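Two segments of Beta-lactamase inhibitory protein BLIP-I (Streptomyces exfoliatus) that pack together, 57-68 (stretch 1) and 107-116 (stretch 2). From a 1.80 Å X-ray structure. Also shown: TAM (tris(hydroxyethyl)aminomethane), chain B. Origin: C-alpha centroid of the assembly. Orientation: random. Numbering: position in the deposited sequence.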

ATOM      1  N   PHE A  57      -6.696  12.159   5.046  1.00  8.25           N
ATOM      2  CA  PHE A  57      -8.106  12.571   5.127  1.00  7.10           C
ATOM      3  C   PHE A  57      -8.451  13.758   4.236  1.00  7.91           C
ATOM      4  O   PHE A  57      -7.626  14.608   4.012  1.00  7.55           O
ATOM      5  CB  PHE A  57      -8.432  12.908   6.578  1.00  7.29           C
ATOM      6  CG  PHE A  57      -8.231  11.736   7.481  1.00  7.82           C
ATOM      7  CD1 PHE A  57      -6.976  11.457   8.022  1.00  8.50           C
ATOM      8  CD2 PHE A  57      -9.256  10.834   7.657  1.00  6.56           C
ATOM      9  CE1 PHE A  57      -6.778  10.329   8.811  1.00 11.08           C
ATOM     10  CE2 PHE A  57      -9.078   9.705   8.463  1.00  8.32           C
ATOM     11  CZ  PHE A  57      -7.857   9.439   9.022  1.00  8.68           C
ATOM     12  N   THR A  58      -9.693  13.816   3.748  1.00  8.13           N
ATOM     13  CA  THR A  58     -10.118  14.968   2.948  1.00  9.68           C
ATOM     14  C   THR A  58     -10.356  16.179   3.867  1.00 10.61           C
ATOM     15  O   THR A  58     -10.320  16.101   5.101  1.00 10.64           O
ATOM     16  CB  THR A  58     -11.447  14.684   2.229  1.00  9.87           C
ATOM     17  OG1 THR A  58     -12.429  14.495   3.244  1.00 10.13           O
ATOM     18  CG2 THR A  58     -11.382  13.427   1.365  1.00 10.92           C
ATOM     19  N   ASP A  59     -10.639  17.320   3.259  1.00 12.77           N
ATOM     20  CA  ASP A  59     -10.942  18.513   4.014  1.00 13.52           C
ATOM     21  C   ASP A  59     -12.211  18.355   4.875  1.00 13.52           C
ATOM     22  O   ASP A  59     -12.422  19.116   5.823  1.00 13.09           O
ATOM     23  CB  ASP A  59     -11.083  19.714   3.064  1.00 13.76           C
ATOM     24  CG  ASP A  59      -9.755  20.117   2.424  1.00 17.36           C
ATOM     25  OD1 ASP A  59      -8.663  19.757   2.934  1.00 20.37           O
ATOM     26  OD2 ASP A  59      -9.802  20.815   1.388  1.00 23.83           O
ATOM     27  N   GLU A  60     -13.024  17.347   4.570  1.00 14.36           N
ATOM     28  CA  GLU A  60     -14.200  17.016   5.390  1.00 15.27           C
ATOM     29  C   GLU A  60     -13.918  15.943   6.467  1.00 14.94           C
ATOM     30  O   GLU A  60     -14.797  15.594   7.263  1.00 15.30           O
ATOM     31  CB  GLU A  60     -15.385  16.629   4.490  1.00 17.06           C
ATOM     32  CG  GLU A  60     -15.980  17.798   3.728  1.00 21.99           C
ATOM     33  CD  GLU A  60     -15.030  18.388   2.692  1.00 29.65           C
ATOM     34  OE1 GLU A  60     -14.358  17.605   1.975  1.00 32.76           O
ATOM     35  OE2 GLU A  60     -14.953  19.644   2.591  1.00 34.06           O
ATOM     36  N   GLY A  61     -12.671  15.493   6.543  1.00 11.71           N
ATOM     37  CA  GLY A  61     -12.196  14.620   7.632  1.00 11.50           C
ATOM     38  C   GLY A  61     -12.367  13.136   7.358  1.00 10.67           C
ATOM     39  O   GLY A  61     -12.305  12.328   8.286  1.00 11.06           O
ATOM     40  N   GLU A  62     -12.553  12.775   6.087  1.00  9.39           N
ATOM     41  CA  GLU A  62     -12.881  11.392   5.699  1.00  9.48           C
ATOM     42  C   GLU A  62     -11.686  10.721   5.028  1.00  8.46           C
ATOM     43  O   GLU A  62     -10.993  11.346   4.229  1.00  6.98           O
ATOM     44  CB  GLU A  62     -14.070  11.383   4.740  1.00 10.38           C
ATOM     45  CG  GLU A  62     -15.341  11.878   5.418  1.00 10.95           C
ATOM     46  CD  GLU A  62     -16.531  12.008   4.479  1.00 11.58           C
ATOM     47  OE1 GLU A  62     -16.417  11.699   3.277  1.00 10.87           O
ATOM     48  OE2 GLU A  62     -17.615  12.400   4.969  1.00 12.70           O
ATOM     49  N   LEU A  63     -11.469   9.433   5.330  1.00  7.33           N
ATOM     50  CA  LEU A  63     -10.287   8.716   4.798  1.00  6.86           C
ATOM     51  C   LEU A  63     -10.372   8.563   3.284  1.00  7.27           C
ATOM     52  O   LEU A  63     -11.332   7.978   2.770  1.00  7.38           O
ATOM     53  CB  LEU A  63     -10.270   7.302   5.433  1.00  7.61           C
ATOM     54  CG  LEU A  63      -9.080   6.459   5.053  1.00  7.53           C
ATOM     55  CD1 LEU A  63      -7.874   7.073   5.818  1.00  6.43           C
ATOM     56  CD2 LEU A  63      -9.249   4.979   5.420  1.00  8.59           C
ATOM     57  N   TRP A  64      -9.374   9.057   2.550  1.00  6.50           N
ATOM     58  CA  TRP A  64      -9.345   8.830   1.109  1.00  7.58           C
ATOM     59  C   TRP A  64      -8.125   7.990   0.716  1.00  8.19           C
ATOM     60  O   TRP A  64      -8.052   7.495  -0.413  1.00  7.44           O
ATOM     61  CB  TRP A  64      -9.320  10.179   0.338  1.00  7.64           C
ATOM     62  CG  TRP A  64      -8.055  10.947   0.533  1.00  8.06           C
ATOM     63  CD1 TRP A  64      -7.778  11.826   1.553  1.00  8.74           C
ATOM     64  CD2 TRP A  64      -6.878  10.900  -0.279  1.00  9.81           C
ATOM     65  NE1 TRP A  64      -6.506  12.318   1.428  1.00 10.16           N
ATOM     66  CE2 TRP A  64      -5.928  11.769   0.311  1.00 10.68           C
ATOM     67  CE3 TRP A  64      -6.531  10.207  -1.442  1.00 10.40           C
ATOM     68  CZ2 TRP A  64      -4.645  11.956  -0.213  1.00 13.70           C
ATOM     69  CZ3 TRP A  64      -5.241  10.415  -1.981  1.00 10.78           C
ATOM     70  CH2 TRP A  64      -4.327  11.274  -1.361  1.00 12.51           C
ATOM     71  N   SER A  65      -7.154   7.841   1.616  1.00  7.45           N
ATOM     72  CA  SER A  65      -5.913   7.166   1.235  1.00  9.57           C
ATOM     73  C   SER A  65      -5.388   6.253   2.357  1.00  8.71           C
ATOM     74  O   SER A  65      -5.310   6.673   3.505  1.00  8.95           O
ATOM     75  CB  SER A  65      -4.838   8.210   0.925  1.00 10.61           C
ATOM     76  OG  SER A  65      -3.606   7.557   0.608  1.00 13.24           O
ATOM     77  N   LYS A  66      -5.019   5.026   1.986  1.00  7.97           N
ATOM     78  CA  LYS A  66      -4.301   4.115   2.849  1.00  8.02           C
ATOM     79  C   LYS A  66      -2.994   3.745   2.189  1.00  8.55           C
ATOM     80  O   LYS A  66      -2.970   3.452   0.987  1.00  9.85           O
ATOM     81  CB  LYS A  66      -5.108   2.816   3.041  1.00  7.93           C
ATOM     82  CG  LYS A  66      -6.465   3.045   3.715  1.00  7.50           C
ATOM     83  CD  LYS A  66      -7.389   1.816   3.687  1.00  9.79           C
ATOM     84  CE  LYS A  66      -6.799   0.636   4.422  1.00  9.86           C
ATOM     85  NZ  LYS A  66      -7.750  -0.514   4.343  1.00  9.10           N
ATOM     86  N   ARG A  67      -1.928   3.682   2.978  1.00  9.11           N
ATOM     87  CA  ARG A  67      -0.645   3.224   2.450  1.00 10.56           C
ATOM     88  C   ARG A  67       0.014   2.406   3.544  1.00 11.28           C
ATOM     89  O   ARG A  67      -0.313   2.560   4.742  1.00 11.72           O
ATOM     90  CB  ARG A  67       0.252   4.414   2.028  1.00 11.87           C
ATOM     91  CG  ARG A  67       0.702   5.350   3.174  1.00 14.25           C
ATOM     92  CD  ARG A  67       1.268   6.670   2.618  1.00 20.32           C
ATOM     93  NE  ARG A  67       1.661   7.581   3.694  1.00 21.93           N
ATOM     94  CZ  ARG A  67       2.886   7.653   4.207  1.00 26.63           C
ATOM     95  NH1 ARG A  67       3.855   6.864   3.763  1.00 28.59           N
ATOM     96  NH2 ARG A  67       3.148   8.519   5.173  1.00 27.46           N
ATOM     97  N   ASN A  68       0.938   1.539   3.147  1.00 10.84           N
ATOM     98  CA  ASN A  68       1.713   0.821   4.136  1.00 11.83           C
ATOM     99  C   ASN A  68       3.007   0.330   3.526  1.00 13.06           C
ATOM    100  O   ASN A  68       3.159   0.252   2.286  1.00 13.31           O
ATOM    101  CB  ASN A  68       0.915  -0.366   4.677  1.00 10.97           C
ATOM    102  CG  ASN A  68       0.971  -1.574   3.750  1.00 12.57           C
ATOM    103  OD1 ASN A  68       1.929  -2.360   3.806  1.00 12.68           O
ATOM    104  ND2 ASN A  68      -0.082  -1.767   2.936  1.00 10.04           N
ATOM    105  N   SER A 107      -0.191  -5.612  -1.460  1.00 10.49           N
ATOM    106  CA  SER A 107      -0.572  -4.203  -1.505  1.00 10.49           C
ATOM    107  C   SER A 107       0.215  -3.308  -0.575  1.00 10.76           C
ATOM    108  O   SER A 107       0.392  -3.609   0.623  1.00 11.81           O
ATOM    109  CB  SER A 107      -2.081  -4.040  -1.265  1.00 10.96           C
ATOM    110  OG  SER A 107      -2.465  -2.674  -1.370  1.00 11.77           O
ATOM    111  N   GLN A 108       0.711  -2.197  -1.118  1.00  8.70           N
ATOM    112  CA  GLN A 108       1.256  -1.131  -0.303  1.00  9.06           C
ATOM    113  C   GLN A 108       0.357   0.096  -0.290  1.00  8.86           C
ATOM    114  O   GLN A 108       0.762   1.185   0.143  1.00  8.94           O
ATOM    115  CB  GLN A 108       2.680  -0.768  -0.783  1.00  8.38           C
ATOM    116  CG  GLN A 108       3.683  -1.844  -0.317  1.00 10.11           C
ATOM    117  CD  GLN A 108       5.114  -1.397  -0.510  1.00 10.46           C
ATOM    118  OE1 GLN A 108       5.383  -0.412  -1.202  1.00 13.53           O
ATOM    119  NE2 GLN A 108       6.037  -2.109   0.099  1.00 12.62           N
ATOM    120  N   GLY A 109      -0.856  -0.037  -0.804  1.00  8.83           N
ATOM    121  CA  GLY A 109      -1.738   1.122  -0.701  1.00  9.73           C
ATOM    122  C   GLY A 109      -2.931   1.124  -1.641  1.00 10.68           C
ATOM    123  O   GLY A 109      -2.911   0.478  -2.703  1.00 11.26           O
ATOM    124  N   GLU A 110      -3.979   1.850  -1.240  1.00 10.67           N
ATOM    125  CA  GLU A 110      -5.162   2.070  -2.103  1.00 11.37           C
ATOM    126  C   GLU A 110      -5.643   3.490  -1.832  1.00 11.48           C
ATOM    127  O   GLU A 110      -5.520   3.983  -0.699  1.00 10.59           O
ATOM    128  CB  GLU A 110      -6.294   1.073  -1.807  1.00 12.12           C
ATOM    129  CG  GLU A 110      -6.007  -0.370  -2.196  1.00 13.37           C
ATOM    130  CD  GLU A 110      -7.153  -1.293  -1.897  1.00 18.46           C
ATOM    131  OE1 GLU A 110      -7.955  -0.977  -0.987  1.00 17.46           O
ATOM    132  OE2 GLU A 110      -7.243  -2.355  -2.553  1.00 18.17           O
ATOM    133  N   SER A 111      -6.187   4.176  -2.836  1.00 10.63           N
ATOM    134  CA  SER A 111      -6.676   5.517  -2.555  1.00 11.35           C
ATOM    135  C   SER A 111      -7.767   5.910  -3.541  1.00 11.61           C
ATOM    136  O   SER A 111      -7.798   5.411  -4.670  1.00 10.91           O
ATOM    137  CB  SER A 111      -5.533   6.535  -2.587  1.00 12.83           C
ATOM    138  OG  SER A 111      -5.097   6.759  -3.925  1.00 14.85           O
ATOM    139  N   TYR A 112      -8.680   6.749  -3.056  1.00 11.45           N
ATOM    140  CA  TYR A 112      -9.698   7.392  -3.884  1.00 11.88           C
ATOM    141  C   TYR A 112      -9.410   8.899  -3.900  1.00 12.55           C
ATOM    142  O   TYR A 112      -9.873   9.639  -3.032  1.00 11.59           O
ATOM    143  CB  TYR A 112     -11.088   7.113  -3.304  1.00 12.17           C
ATOM    144  CG  TYR A 112     -11.599   5.707  -3.544  1.00 12.06           C
ATOM    145  CD1 TYR A 112     -12.074   5.320  -4.809  1.00 11.02           C
ATOM    146  CD2 TYR A 112     -11.637   4.767  -2.506  1.00 12.98           C
ATOM    147  CE1 TYR A 112     -12.543   4.048  -5.035  1.00 14.26           C
ATOM    148  CE2 TYR A 112     -12.117   3.468  -2.726  1.00 14.86           C
ATOM    149  CZ  TYR A 112     -12.567   3.124  -3.999  1.00 14.12           C
ATOM    150  OH  TYR A 112     -13.045   1.851  -4.212  1.00 17.89           O
ATOM    151  N   PRO A 113      -8.595   9.356  -4.858  1.00 13.55           N
ATOM    152  CA  PRO A 113      -8.160  10.748  -4.842  1.00 14.88           C
ATOM    153  C   PRO A 113      -9.309  11.723  -5.022  1.00 15.57           C
ATOM    154  O   PRO A 113      -9.177  12.886  -4.677  1.00 17.34           O
ATOM    155  CB  PRO A 113      -7.188  10.842  -6.018  1.00 15.56           C
ATOM    156  CG  PRO A 113      -6.833   9.434  -6.357  1.00 16.03           C
ATOM    157  CD  PRO A 113      -8.022   8.610  -5.992  1.00 14.05           C
ATOM    158  N   ASN A 114     -10.443  11.235  -5.497  1.00 16.17           N
ATOM    159  CA  ASN A 114     -11.582  12.111  -5.731  1.00 16.59           C
ATOM    160  C   ASN A 114     -12.688  11.888  -4.710  1.00 16.34           C
ATOM    161  O   ASN A 114     -13.829  12.315  -4.909  1.00 16.67           O
ATOM    162  CB  ASN A 114     -12.071  11.899  -7.174  1.00 16.04           C
ATOM    163  CG  ASN A 114     -10.982  12.233  -8.178  1.00 19.29           C
ATOM    164  OD1 ASN A 114     -10.290  13.241  -8.031  1.00 21.11           O
ATOM    165  ND2 ASN A 114     -10.785  11.364  -9.177  1.00 20.47           N
ATOM    166  N   TRP A 115     -12.347  11.204  -3.616  1.00 15.56           N
ATOM    167  CA  TRP A 115     -13.321  10.857  -2.561  1.00 15.89           C
ATOM    168  C   TRP A 115     -14.180  12.058  -2.200  1.00 17.29           C
ATOM    169  O   TRP A 115     -13.634  13.132  -1.974  1.00 17.63           O
ATOM    170  CB  TRP A 115     -12.599  10.366  -1.280  1.00 14.42           C
ATOM    171  CG  TRP A 115     -13.615   9.893  -0.274  1.00 14.05           C
ATOM    172  CD1 TRP A 115     -14.178  10.632   0.749  1.00 10.79           C
ATOM    173  CD2 TRP A 115     -14.237   8.606  -0.227  1.00 12.03           C
ATOM    174  NE1 TRP A 115     -15.107   9.872   1.419  1.00 10.69           N
ATOM    175  CE2 TRP A 115     -15.170   8.628   0.839  1.00 10.92           C
ATOM    176  CE3 TRP A 115     -14.098   7.429  -0.979  1.00 10.25           C
ATOM    177  CZ2 TRP A 115     -15.954   7.523   1.172  1.00  9.99           C
ATOM    178  CZ3 TRP A 115     -14.880   6.337  -0.645  1.00 10.31           C
ATOM    179  CH2 TRP A 115     -15.809   6.391   0.404  1.00 10.50           C
ATOM    180  N   PRO A 116     -15.514  11.867  -2.084  1.00 18.93           N
ATOM    181  CA  PRO A 116     -16.292  10.629  -2.088  1.00 19.39           C
ATOM    182  C   PRO A 116     -16.600   9.979  -3.445  1.00 19.36           C
ATOM    183  O   PRO A 116     -17.169   8.897  -3.479  1.00 19.81           O
ATOM    184  CB  PRO A 116     -17.601  11.055  -1.399  1.00 20.10           C
ATOM    185  CG  PRO A 116     -17.728  12.477  -1.760  1.00 19.99           C
ATOM    186  CD  PRO A 116     -16.364  13.038  -1.792  1.00 20.09           C
TER
HETATM  187  C   TAM B   1      -7.115  15.011  -2.133  1.00 40.14           C
HETATM  188  C1  TAM B   1      -5.765  14.761  -2.773  1.00 40.41           C
HETATM  189  C2  TAM B   1      -8.069  15.676  -3.123  1.00 40.59           C
HETATM  190  C3  TAM B   1      -6.938  15.886  -0.909  1.00 40.10           C
HETATM  191  C4  TAM B   1      -5.874  13.698  -3.854  1.00 39.73           C
HETATM  192  C5  TAM B   1      -7.862  15.165  -4.546  1.00 41.39           C
HETATM  193  C6  TAM B   1      -8.205  15.913  -0.059  1.00 39.48           C
HETATM  194  N   TAM B   1      -7.671  13.733  -1.710  1.00 40.27           N
HETATM  195  O4  TAM B   1      -4.559  13.462  -4.389  1.00 38.68           O
HETATM  196  O5  TAM B   1      -7.461  16.247  -5.412  1.00 43.22           O
HETATM  197  O6  TAM B   1      -9.269  15.228  -0.730  1.00 37.15           O
HETATM  198  O   HOH W   1      -6.366  -1.077   1.402  1.00 22.64           O
HETATM  199  O   HOH W   2       2.624  -4.596   2.391  1.00 15.39           O

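The most distinctive feature of this contact lies just beyond its sheet, where the loop of one stretch is tied to the loop of the other through an indole nitrogen. Trp115 NE1 donates a hydrogen bond to Glu62 OE1 (2.9 Å), and the carboxylate oxygen lies at the edge of the ring, near its plane, where the N-H group points. The CA-to-CB bonds of both residues point toward the opposing stretch. One face of the same indole is covered by the carbonyl of Leu63, whose O lies 4.2 Å from Trp115 CD2, and Thr58 CG2 approaches Trp115 CD1 at 4.0 Å. Trp115 is carried into this position by a type I turn from Tyr112 to Trp115, closed by a hydrogen bond from Trp115 N to Tyr112 O (3.0 Å), and is followed by a cis peptide bond to Pro116. Thr58 begins a second type I turn, ending at Gly61; its OG1 accepts a hydrogen bond from Glu60 N (3.2 Å) and a weak one from Glu62 N (3.3 Å).

Trp64 links this region to the sheet. Its CB packs against Trp115 CB at 3.7 Å, while its ring extends past Pro113, with Trp64 CE3 3.8 Å from Pro113 CA. TAM lies over one face of the ring, its N 3.3 Å from Trp64 CD2.

From here the strands run antiparallel, at 172°. Tyr112 N donates to Trp64 O (2.8 Å), and the same carbonyl receives a CA-H contact from Ser111 CA at 3.2 Å. Lys66 and Glu110 form a hydrogen-bonded pair, with Lys66 N to Glu110 O and Glu110 N to Lys66 O both 2.9 Å; the former is nearly linear, at 173°. Their side chains share a sheet face, and a water links Lys66 NZ (3.3 Å) with Glu110 OE1 (2.9 Å) through two weak hydrogen bonds.

The flanking non-hydrogen-bonded pairs draw closer. Ser65 CA and Ser111 CA are 4.2 Å apart, and Arg67 CA and Gly109 CA only 3.9 Å. Gly109 adopts backbone angles that call for glycine, and a CB there would lie 3.0 Å from Lys66 O.

Asn68 joins the far end of the pairing twice: its backbone N donates to Gln108 O (3.0 Å), and its side-chain ND2 donates to Ser107 O (3.0 Å). A second water reinforces this side-chain link, donating to Asn68 OD1 (2.7 Å) and to Ser107 O (3.0 Å).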